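Local structure of jasmonate-induced oxygenase 2 (Arabidopsis thaliana, 6LSV) at residues A71-G76 and S277-V282; N210-C215 and K292-L297. The protein catalyses the iron- and 2-oxoglutarate-dependent oxidation of jasmonate, a stress hormone that triggers defence signalling, to 12-hydroxyjasmonate. All blocks are in the same frame, centred on the assembly; numbering follows the deposited sequence.

In the fold
The two contacts lie on opposite sides of the centre of the chain, with their centres about 27 Å apart and their nearest atoms about 12 Å apart. Along the sequence they interlock: 71-76 comes first, then 210-215, 277-282 and 292-297. Contact 1 joins the end of helix 63-74 to the loop between helix 269-274 and strand 284-286, and so ties the N-terminal part of the chain to the dioxygenase core. Contact 2 pairs strands 204-212 and 294-302, neighbours in the mixed main sheet, to which strand 77-81, which follows 71-76, also belongs. Contact 2 grips 2-oxoglutarate directly, whereas segment 277-282 of contact 1 runs on into the strand carrying the iron ligand His284.

Contact 1 of 2, residues A71-G76 and S277-V282; sequences ACRGWG and STYKSV
Cys72 sets its CB over one face of the Tyr279 ring, 3.5 Å from CD1. With SG anti to the carbonyl carbon (chi1 -61°), the sulfur makes a sulfur-aromatic contact, 4.8 Å from the centroid of the Tyr279 ring and only 11° off its normal. Arg73 meets the same ring differently, its CG coming to the edge near the ring plane. From there the Arg73 chain runs extended to NE, side by side with Thr278, whose CG2 sits over one face of the guanidinium near its rim, 3.6 Å from NH1 of Arg73. The hydroxyls turn to other partners: Thr278 OG1 bonds to Ser275 O and Tyr279 OH to Leu183 O, in helix 161-186. The contact fastens the C-terminal end of helix 63-74 to the loop that precedes strand 284-286 of the dioxygenase core. Lys280 N donates to Cys72 O over 3.0 Å in a nearly straight bond (164°), and CG of Lys280 packs against Arg73 O. Beyond the helix end, Gly76 has positive phi and lies close against the backbone of Lys280. Val282, two residues before the iron ligand His284, rests its CB against the carbonyl oxygens of Trp75 and Gly76.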
loop_
_atom_site.group_PDB
_atom_site.type_symbol
_atom_site.label_atom_id
_atom_site.label_comp_id
_atom_site.label_asym_id
_atom_site.label_seq_id
_atom_site.Cartn_x
_atom_site.Cartn_y
_atom_site.Cartn_z
ATOM N N ALA A 71 -4.759 -6.066 -17.156
ATOM C CA ALA A 71 -5.091 -5.654 -15.797
ATOM C C ALA A 71 -4.383 -4.355 -15.428
ATOM O O ALA A 71 -4.990 -3.445 -14.848
ATOM C CB ALA A 71 -4.734 -6.764 -14.808
ATOM N N CYS A 72 -3.095 -4.248 -15.767
ATOM C CA CYS A 72 -2.320 -3.069 -15.396
ATOM C C CYS A 72 -2.781 -1.812 -16.123
ATOM O O CYS A 72 -2.556 -0.706 -15.619
ATOM C CB CYS A 72 -0.835 -3.307 -15.676
ATOM S SG CYS A 72 -0.121 -4.682 -14.752
ATOM N N ARG A 73 -3.416 -1.954 -17.285
ATOM C CA ARG A 73 -3.821 -0.793 -18.069
ATOM C C ARG A 73 -5.223 -0.306 -17.721
ATOM O O ARG A 73 -5.469 0.904 -17.714
ATOM C CB ARG A 73 -3.741 -1.114 -19.563
ATOM C CG ARG A 73 -2.329 -1.364 -20.070
ATOM C CD ARG A 73 -2.355 -1.965 -21.470
ATOM N NE ARG A 73 -1.019 -2.308 -21.947
ATOM C CZ ARG A 73 -0.456 -1.785 -23.034
ATOM N NH1 ARG A 73 -1.115 -0.890 -23.758
ATOM N NH2 ARG A 73 0.767 -2.154 -23.393
ATOM N N GLY A 74 -6.147 -1.219 -17.432
ATOM C CA GLY A 74 -7.523 -0.835 -17.175
ATOM C C GLY A 74 -7.921 -0.859 -15.713
ATOM O O GLY A 74 -8.782 -0.086 -15.286
ATOM N N TRP A 75 -7.302 -1.744 -14.933
ATOM C CA TRP A 75 -7.607 -1.874 -13.515
ATOM C C TRP A 75 -6.464 -1.463 -12.607
ATOM O O TRP A 75 -6.717 -0.985 -11.500
ATOM C CB TRP A 75 -8.002 -3.319 -13.186
ATOM C CG TRP A 75 -9.158 -3.784 -13.994
ATOM C CD1 TRP A 75 -9.126 -4.260 -15.274
ATOM C CD2 TRP A 75 -10.532 -3.800 -13.592
ATOM N NE1 TRP A 75 -10.395 -4.581 -15.689
ATOM C CE2 TRP A 75 -11.277 -4.308 -14.675
ATOM C CE3 TRP A 75 -11.205 -3.441 -12.419
ATOM C CZ2 TRP A 75 -12.660 -4.467 -14.622
ATOM C CZ3 TRP A 75 -12.578 -3.601 -12.367
ATOM C CH2 TRP A 75 -13.290 -4.106 -13.462
ATOM N N GLY A 76 -5.221 -1.637 -13.044
ATOM C CA GLY A 76 -4.088 -1.263 -12.228
ATOM C C GLY A 76 -3.783 -2.197 -11.083
ATOM O O GLY A 76 -3.147 -1.776 -10.111
ATOM N N SER A 277 1.389 6.907 -18.235
ATOM C CA SER A 277 -0.019 6.599 -17.991
ATOM C C SER A 277 -0.530 5.400 -18.782
ATOM O O SER A 277 -1.747 5.186 -18.838
ATOM C CB SER A 277 -0.932 7.800 -18.265
ATOM O OG SER A 277 -1.172 8.544 -17.081
ATOM N N THR A 278 0.348 4.602 -19.394
ATOM C CA THR A 278 -0.114 3.355 -19.996
ATOM C C THR A 278 -0.579 2.380 -18.922
ATOM O O THR A 278 -1.623 1.731 -19.063
ATOM C CB THR A 278 0.984 2.725 -20.853
ATOM O OG1 THR A 278 1.475 3.691 -21.792
ATOM C CG2 THR A 278 0.434 1.522 -21.607
ATOM N N TYR A 279 0.190 2.259 -17.844
ATOM C CA TYR A 279 -0.271 1.589 -16.639
ATOM C C TYR A 279 -0.930 2.615 -15.729
ATOM O O TYR A 279 -0.451 3.745 -15.600
ATOM C CB TYR A 279 0.889 0.913 -15.906
ATOM C CG TYR A 279 1.540 -0.222 -16.664
ATOM C CD1 TYR A 279 0.857 -0.907 -17.657
ATOM C CD2 TYR A 279 2.843 -0.608 -16.380
ATOM C CE1 TYR A 279 1.454 -1.946 -18.346
ATOM C CE2 TYR A 279 3.445 -1.646 -17.061
ATOM C CZ TYR A 279 2.747 -2.310 -18.043
ATOM O OH TYR A 279 3.348 -3.339 -18.727
ATOM N N LYS A 280 -2.036 2.224 -15.109
ATOM C CA LYS A 280 -2.755 3.088 -14.185
ATOM C C LYS A 280 -2.571 2.579 -12.765
ATOM O O LYS A 280 -2.579 1.370 -12.526
ATOM C CB LYS A 280 -4.243 3.148 -14.531
ATOM C CG LYS A 280 -4.523 3.749 -15.898
ATOM C CD LYS A 280 -4.017 5.184 -15.983
ATOM C CE LYS A 280 -4.414 5.820 -17.302
ATOM N NZ LYS A 280 -5.710 5.281 -17.801
ATOM N N SER A 281 -2.394 3.500 -11.823
ATOM C CA SER A 281 -2.336 3.117 -10.421
ATOM C C SER A 281 -3.752 2.908 -9.896
ATOM O O SER A 281 -4.631 3.747 -10.108
ATOM C CB SER A 281 -1.598 4.173 -9.596
ATOM O OG SER A 281 -2.263 5.425 -9.627
ATOM N N VAL A 282 -3.974 1.774 -9.229
ATOM C CA VAL A 282 -5.297 1.466 -8.698
ATOM C C VAL A 282 -5.617 2.387 -7.525
ATOM O O VAL A 282 -4.742 2.731 -6.717
ATOM C CB VAL A 282 -5.381 -0.014 -8.282
ATOM C CG1 VAL A 282 -4.342 -0.338 -7.207
ATOM C CG2 VAL A 282 -6.784 -0.353 -7.798
#

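Contact 2 of 2, residues N210-C215 and K292-L297; sequences NYYPKC and KERVSL. With AKG (2-oxoglutaric acid), chain C.
Strands 204-212 and 294-302 pair antiparallel here in the main sheet, a buried contact whose Asn210-Ser296 and Tyr212-Arg294 pairs are hydrogen-bonded and whose Tyr211-Val295 pair is non-hydrogen-bonded. Asn210 N to Ser296 O, at 2.9 Å, is nearly straight. Alternation of the side chains divides the work. On one face, Tyr211 has CG anti to the backbone N (chi1 -177°); its ring brings CD1 to CG2 of Val295, and its OH donates to Glu293 OE1 over 2.7 Å. That oxygen is met from above the carboxylate plane, which stands 73° from the ring. Arg98 and His102 of helix 87-102 also bind Glu293, linking this strand end to the helix. On the other face, Asn210, Tyr212, Arg294 and Ser296 converge on 2-oxoglutarate. The Arg294 guanidinium meets the distal carboxylate edge-on: NH1 reaches O4 of the ligand at 2.9 Å, NH2 reaches O3 at 2.8 Å. Tyr212 OH adds a weak bond to O4, and Ser296 OG lies close to both oxygens. At the other end of the ligand, Asn210 ND2 donates to O2 over 2.8 Å, its OD1 held by Arg208 NE. An arginine and a serine two residues apart on a core strand, binding the distal carboxylate of the co-substrate, are the RXS motif of plant 2-oxoglutarate-dependent dioxygenases with their double-stranded beta-helix fold.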
loop_
_atom_site.group_PDB
_atom_site.type_symbol
_atom_site.label_atom_id
_atom_site.label_comp_id
_atom_site.label_asym_id
_atom_site.label_seq_id
_atom_site.Cartn_x
_atom_site.Cartn_y
_atom_site.Cartn_z
ATOM N N ASN A 210 -1.488 -2.681 8.488
ATOM C CA ASN A 210 -2.696 -1.948 8.841
ATOM C C ASN A 210 -3.583 -2.795 9.743
ATOM O O ASN A 210 -3.830 -3.972 9.456
ATOM C CB ASN A 210 -3.466 -1.537 7.585
ATOM C CG ASN A 210 -2.652 -0.654 6.664
ATOM O OD1 ASN A 210 -2.088 0.354 7.090
ATOM N ND2 ASN A 210 -2.581 -1.031 5.392
ATOM N N TYR A 211 -4.066 -2.190 10.825
ATOM C CA TYR A 211 -4.946 -2.849 11.782
ATOM C C TYR A 211 -6.285 -2.133 11.773
ATOM O O TYR A 211 -6.351 -0.936 12.071
ATOM C CB TYR A 211 -4.337 -2.839 13.186
ATOM C CG TYR A 211 -5.164 -3.580 14.214
ATOM C CD1 TYR A 211 -5.751 -4.801 13.909
ATOM C CD2 TYR A 211 -5.362 -3.057 15.487
ATOM C CE1 TYR A 211 -6.509 -5.483 14.841
ATOM C CE2 TYR A 211 -6.121 -3.734 16.428
ATOM C CZ TYR A 211 -6.690 -4.947 16.097
ATOM O OH TYR A 211 -7.446 -5.631 17.022
ATOM N N TYR A 212 -7.348 -2.863 11.432
ATOM C CA TYR A 212 -8.702 -2.318 11.366
ATOM C C TYR A 212 -9.550 -2.955 12.458
ATOM O O TYR A 212 -10.155 -4.016 12.242
ATOM C CB TYR A 212 -9.318 -2.565 9.985
ATOM C CG TYR A 212 -8.416 -2.164 8.841
ATOM C CD1 TYR A 212 -8.359 -0.846 8.405
ATOM C CD2 TYR A 212 -7.609 -3.101 8.205
ATOM C CE1 TYR A 212 -7.530 -0.470 7.365
ATOM C CE2 TYR A 212 -6.777 -2.735 7.164
ATOM C CZ TYR A 212 -6.743 -1.418 6.748
ATOM O OH TYR A 212 -5.917 -1.048 5.712
ATOM N N PRO A 213 -9.630 -2.345 13.656
ATOM C CA PRO A 213 -10.429 -2.925 14.748
ATOM C C PRO A 213 -11.918 -2.880 14.447
ATOM O O PRO A 213 -12.315 -2.360 13.402
ATOM C CB PRO A 213 -10.069 -2.042 15.952
ATOM C CG PRO A 213 -8.818 -1.303 15.550
ATOM C CD PRO A 213 -8.946 -1.112 14.076
ATOM N N LYS A 214 -12.755 -3.414 15.332
ATOM C CA LYS A 214 -14.185 -3.362 15.076
ATOM C C LYS A 214 -14.686 -1.928 15.252
ATOM O O LYS A 214 -14.140 -1.147 16.038
ATOM C CB LYS A 214 -14.944 -4.333 15.989
ATOM C CG LYS A 214 -14.469 -5.797 15.939
ATOM C CD LYS A 214 -14.885 -6.558 17.167
ATOM C CE LYS A 214 -14.570 -5.840 18.461
ATOM N NZ LYS A 214 -13.320 -5.043 18.618
ATOM N N CYS A 215 -15.709 -1.574 14.479
ATOM C CA CYS A 215 -16.203 -0.215 14.430
ATOM C C CYS A 215 -17.679 -0.195 14.802
ATOM O O CYS A 215 -18.463 -0.970 14.240
ATOM C CB CYS A 215 -16.005 0.389 13.031
ATOM S SG CYS A 215 -16.555 2.092 12.889
ATOM N N LYS A 292 -15.847 -8.004 13.394
ATOM C CA LYS A 292 -14.517 -8.589 13.352
ATOM C C LYS A 292 -13.525 -7.541 12.858
ATOM O O LYS A 292 -13.896 -6.503 12.304
ATOM C CB LYS A 292 -14.493 -9.866 12.494
ATOM C CG LYS A 292 -13.268 -10.771 12.733
ATOM C CD LYS A 292 -12.794 -10.774 14.202
ATOM C CE LYS A 292 -11.617 -11.719 14.390
ATOM N NZ LYS A 292 -10.743 -11.753 13.175
ATOM N N GLU A 293 -12.255 -7.818 13.105
ATOM C CA GLU A 293 -11.146 -6.951 12.763
ATOM C C GLU A 293 -10.536 -7.407 11.443
ATOM O O GLU A 293 -10.998 -8.361 10.814
ATOM C CB GLU A 293 -10.111 -6.970 13.889
ATOM C CG GLU A 293 -9.841 -8.379 14.411
ATOM C CD GLU A 293 -8.520 -8.495 15.144
ATOM O OE1 GLU A 293 -8.430 -7.993 16.284
ATOM O OE2 GLU A 293 -7.575 -9.095 14.585
ATOM N N ARG A 294 -9.478 -6.716 11.027
ATOM C CA ARG A 294 -8.716 -7.083 9.845
ATOM C C ARG A 294 -7.255 -6.752 10.089
ATOM O O ARG A 294 -6.929 -5.853 10.867
ATOM C CB ARG A 294 -9.211 -6.355 8.580
ATOM C CG ARG A 294 -10.472 -6.940 7.956
ATOM C CD ARG A 294 -10.817 -6.295 6.608
ATOM N NE ARG A 294 -10.043 -6.839 5.493
ATOM C CZ ARG A 294 -9.039 -6.206 4.891
ATOM N NH1 ARG A 294 -8.675 -4.992 5.287
ATOM N NH2 ARG A 294 -8.394 -6.789 3.887
ATOM N N VAL A 295 -6.376 -7.493 9.420
ATOM C CA VAL A 295 -4.945 -7.214 9.425
ATOM C C VAL A 295 -4.437 -7.410 8.005
ATOM O O VAL A 295 -4.581 -8.501 7.439
ATOM C CB VAL A 295 -4.169 -8.117 10.400
ATOM C CG1 VAL A 295 -2.695 -8.146 10.030
ATOM C CG2 VAL A 295 -4.354 -7.638 11.833
ATOM N N SER A 296 -3.851 -6.366 7.427
ATOM C CA SER A 296 -3.323 -6.431 6.074
ATOM C C SER A 296 -1.906 -5.884 6.043
ATOM O O SER A 296 -1.552 -4.983 6.807
ATOM C CB SER A 296 -4.209 -5.668 5.088
ATOM O OG SER A 296 -5.577 -5.967 5.310
ATOM N N LEU A 297 -1.100 -6.440 5.143
ATOM C CA LEU A 297 0.316 -6.118 5.033
ATOM C C LEU A 297 0.573 -5.498 3.667
ATOM O O LEU A 297 0.315 -6.128 2.636
ATOM C CB LEU A 297 1.179 -7.366 5.234
ATOM C CG LEU A 297 1.415 -7.880 6.660
ATOM C CD1 LEU A 297 0.149 -8.441 7.294
ATOM C CD2 LEU A 297 2.513 -8.928 6.661
HETATM C C1 AKG C . -2.750 -0.155 1.987
HETATM O O1 AKG C . -2.057 -0.165 0.939
HETATM O O2 AKG C . -2.277 0.369 3.034
HETATM C C2 AKG C . -4.161 -0.753 1.965
HETATM O O5 AKG C . -4.971 -0.272 1.245
HETATM C C3 AKG C . -4.555 -1.950 2.841
HETATM C C4 AKG C . -5.524 -2.845 2.063
HETATM C C5 AKG C . -6.281 -3.785 3.003
HETATM O O3 AKG C . -6.685 -4.909 2.605
HETATM O O4 AKG C . -6.505 -3.425 4.186
#